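Local coordinates for 3-oxoacyl-[acyl-carrier-protein] synthase (Arabidopsis thaliana, PDB 2IX4) that catalyses the condensation steps of mitochondrial fatty acid synthesis, adding two carbons from malonyl-ACP to a growing acyl chain, at the interface of chains A and B. Residues are numbered along the deposited sequence; one frame, centred on the assembly and turned at random. Chains: chain A/B, 3-oxoacyl-[acyl-carrier-protein] synthase.

Contact 1: the interface of chains A and B. Residues chain A 42, 52-53, 56, 212-213; chain B 137, 142.
B:Leu142 meets A:Tyr52 through a hydrogen bond between its backbone N and the phenol OH, 2.9 Å apart and 148° at the hydrogen, in this dimer interface of a thiolase-fold beta-ketoacyl-ACP synthase. The tyrosine oxygen is the acceptor, and the donor is the first residue of the 3-10 helix 142-144, so the phenol probably helps to hold the start of that short turn. The OH also lies against the CB of B:Leu142.

Beyond the bond the leucine is packed by its CD1 branch. This methyl lies 3.9 Å from CG2 of A:Thr53 and 4.0 Å from CB of A:Gln56, so it rests against aliphatic parts of two residues that are otherwise polar. A:Thr53 divides its branches between two partners: CG2 goes to the leucine, while OG1 faces CG2 of B:Ile137 at 3.8 Å, a polar atom against a methyl. That same isoleucine methyl receives CE of A:Met42 at 3.6 Å. A chi1 of -67° sets CG1 beside the backbone N of B:Ile137 and sends CG2 away from that N, to the methionine and threonine; the CG1 arm carries CD1 toward A:Ala212 and A:Leu213, where the CB atoms stand farther off, at 4.3 and 4.5 Å.

A:Gln56, already in contact with the leucine, also backs the tyrosine and probably helps to position it. Its CG, placed by chi1, lies over one face of the phenol ring, toward the rim, where it may hinder the ring's swing. The bend at chi2 (-39°) then turns the amide back, and NE2 donates to the backbone O of A:Tyr52 over 2.9 Å, with that oxygen almost exactly in the plane of the amide it holds.

Contact 2: the interface of chains A and B. Residues chain A 42, 45, 49, 53; chain B 137-138, 140.
The CG2 methyl of B:Ile137, near the end of helix 127-138, is the apolar centre of this part of the homodimer interface. CE2 of A:Phe45 approaches it to 3.8 Å and CG2 of A:Thr49 to 3.9 Å, both side chains crossing the isoleucine at roughly a right angle. The methyl of A:Met42 packs against it as well.

A:Phe45 presents a rim rather than a face. SG of B:Cys138 sits in the plane of the phenyl ring at its edge, 3.7 Å from CE2, so the same ring carbon touches the sulfur and the isoleucine methyl. The backbone O of A:Met42, from the ring's own chain, also lies at the edge in the ring plane. A chi1 of -68° points the ring toward chain B, and chi2 near 87° turns its CE2 edge to the sulfur and the methyl.

Outward, A:Thr49 on helix 47-55 joins the apolar centre to the polar rim. Its OG1 is anti to its carbonyl carbon (chi1 -55°), which leaves CG2 for the isoleucine, including the backbone O of B:Ile137 at 3.6 Å. OG1 accepts a hydrogen bond of 2.9 Å from NZ of B:Lys140. The lysine chain bends at chi3 and chi4 to bring its terminal amine NZ to this oxygen. Replacing A:Thr49 with an alanine would probably leave the lysine NZ without its protein acceptor here and open a gap beside the isoleucine methyl.

One helical turn along, OG1 of A:Thr53 donates to the backbone O of A:Thr49 over 2.7 Å from above the carbonyl plane, tethering that hydroxyl to its own helix. At the outer rim a water bridges the pair, 2.9 Å from NZ of B:Lys140 and 3.2 Å from OG1 of A:Thr49.

Contact 1: the interface of chains A and B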
# COMPACT_ATOMS: atom_id res chain seq x y z
N MET A 42 -5.75 22.66 11.73
CA MET A 42 -6.89 22.58 12.64
C MET A 42 -7.89 23.73 12.47
O MET A 42 -8.37 24.29 13.46
CB MET A 42 -6.40 22.50 14.09
CG MET A 42 -5.79 21.16 14.47
SD MET A 42 -5.02 21.17 16.11
CE MET A 42 -6.41 21.54 17.17
N TYR A 52 -3.39 25.25 22.74
CA TYR A 52 -3.08 24.11 23.60
C TYR A 52 -2.34 23.01 22.84
O TYR A 52 -1.34 22.49 23.33
CB TYR A 52 -4.34 23.52 24.25
CG TYR A 52 -4.14 22.08 24.69
CD1 TYR A 52 -3.60 21.78 25.94
CD2 TYR A 52 -4.45 21.01 23.83
CE1 TYR A 52 -3.39 20.46 26.33
CE2 TYR A 52 -4.23 19.70 24.21
CZ TYR A 52 -3.71 19.43 25.46
OH TYR A 52 -3.50 18.12 25.83
N THR A 53 -2.85 22.67 21.66
CA THR A 53 -2.30 21.57 20.88
C THR A 53 -0.86 21.84 20.46
O THR A 53 0.01 20.97 20.60
CB THR A 53 -3.18 21.25 19.64
OG1 THR A 53 -4.51 20.95 20.07
CG2 THR A 53 -2.63 20.05 18.88
N GLN A 56 1.76 21.12 22.97
CA GLN A 56 1.99 19.71 23.27
C GLN A 56 3.00 19.05 22.34
O GLN A 56 3.41 17.91 22.55
CB GLN A 56 0.68 18.91 23.27
CG GLN A 56 -0.43 19.48 24.15
CD GLN A 56 0.07 20.04 25.46
OE1 GLN A 56 0.59 19.31 26.31
NE2 GLN A 56 -0.11 21.35 25.65
N ALA A 212 -1.35 18.37 13.33
CA ALA A 212 -1.29 18.19 14.78
C ALA A 212 -1.01 16.76 15.23
O ALA A 212 -0.05 16.51 15.96
CB ALA A 212 -2.57 18.70 15.41
N LEU A 213 -1.85 15.83 14.78
CA LEU A 213 -1.77 14.45 15.25
C LEU A 213 -0.56 13.69 14.70
O LEU A 213 0.00 12.84 15.39
CB LEU A 213 -3.07 13.69 14.96
CG LEU A 213 -3.31 12.42 15.77
CD1 LEU A 213 -3.10 12.65 17.27
CD2 LEU A 213 -4.71 11.86 15.49
N ILE B 137 -7.35 15.54 21.39
CA ILE B 137 -7.28 16.94 20.97
C ILE B 137 -8.51 17.71 21.44
O ILE B 137 -8.38 18.77 22.07
CB ILE B 137 -7.11 17.08 19.43
CG1 ILE B 137 -5.73 16.56 18.99
CG2 ILE B 137 -7.28 18.54 19.00
CD1 ILE B 137 -5.58 16.38 17.49
N LEU B 142 -3.84 15.30 25.31
CA LEU B 142 -2.80 14.72 24.45
C LEU B 142 -1.67 14.04 25.23
O LEU B 142 -0.86 13.30 24.66
CB LEU B 142 -2.22 15.77 23.50
CG LEU B 142 -2.95 15.95 22.16
CD1 LEU B 142 -2.36 17.14 21.41
CD2 LEU B 142 -2.88 14.69 21.32

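Contact 2: the interface of chains A and B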
# COMPACT_ATOMS: atom_id res chain seq x y z
N MET A 42 -5.75 22.66 11.73
CA MET A 42 -6.89 22.58 12.64
C MET A 42 -7.89 23.73 12.47
O MET A 42 -8.37 24.29 13.46
CB MET A 42 -6.40 22.50 14.09
CG MET A 42 -5.79 21.16 14.47
SD MET A 42 -5.02 21.17 16.11
CE MET A 42 -6.41 21.54 17.17
N PHE A 45 -11.13 23.75 14.52
CA PHE A 45 -11.03 23.86 15.98
C PHE A 45 -10.92 25.32 16.41
O PHE A 45 -10.47 26.17 15.63
CB PHE A 45 -9.83 23.07 16.49
CG PHE A 45 -9.96 21.58 16.34
CD1 PHE A 45 -9.57 20.95 15.16
CD2 PHE A 45 -10.45 20.80 17.39
CE1 PHE A 45 -9.69 19.56 15.01
CE2 PHE A 45 -10.56 19.41 17.25
CZ PHE A 45 -10.18 18.79 16.06
N THR A 49 -8.00 25.65 21.56
CA THR A 49 -7.61 24.26 21.27
C THR A 49 -6.35 24.22 20.40
O THR A 49 -5.46 23.41 20.67
CB THR A 49 -8.78 23.47 20.62
OG1 THR A 49 -9.94 23.57 21.46
CG2 THR A 49 -8.42 22.00 20.44
N THR A 53 -2.85 22.67 21.66
CA THR A 53 -2.30 21.57 20.88
C THR A 53 -0.86 21.84 20.46
O THR A 53 0.01 20.97 20.60
CB THR A 53 -3.18 21.25 19.64
OG1 THR A 53 -4.51 20.95 20.07
CG2 THR A 53 -2.63 20.05 18.88
N ILE B 137 -7.35 15.54 21.39
CA ILE B 137 -7.28 16.94 20.97
C ILE B 137 -8.51 17.71 21.44
O ILE B 137 -8.38 18.77 22.07
CB ILE B 137 -7.11 17.08 19.43
CG1 ILE B 137 -5.73 16.56 18.99
CG2 ILE B 137 -7.28 18.54 19.00
CD1 ILE B 137 -5.58 16.38 17.49
N CYS B 138 -9.69 17.18 21.15
CA CYS B 138 -10.96 17.81 21.54
C CYS B 138 -11.08 18.00 23.06
O CYS B 138 -11.65 18.99 23.52
CB CYS B 138 -12.15 16.98 21.03
SG CYS B 138 -12.26 16.80 19.24
N LYS B 140 -8.43 18.00 25.18
CA LYS B 140 -7.16 18.55 25.68
C LYS B 140 -6.43 17.59 26.63
O LYS B 140 -6.02 17.96 27.74
CB LYS B 140 -7.34 19.94 26.30
CG LYS B 140 -8.16 20.90 25.45
CD LYS B 140 -8.05 22.34 25.92
CE LYS B 140 -9.34 23.12 25.65
NZ LYS B 140 -9.94 22.84 24.31
O HOH W 1 -11.66 25.14 23.66

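Contact 1 and contact 2 are adjoining parts of one surface: the centres of their C-alpha atoms lie about 5 Å apart, and both include A:Met42, A:Thr53 and B:Ile137. Helix 47-55 of chain A serves both, and chain B answers with the end of helix 127-138 and the segment that follows it. The two-fold axis repeats the pair with chains exchanged, so each subunit gives and receives this packing. Their centres are about 21 Å and 25 Å from A:Cys179, the nucleophilic cysteine of the family, so neither patch touches the catalytic centre directly; their packing probably contributes to holding the homodimer together.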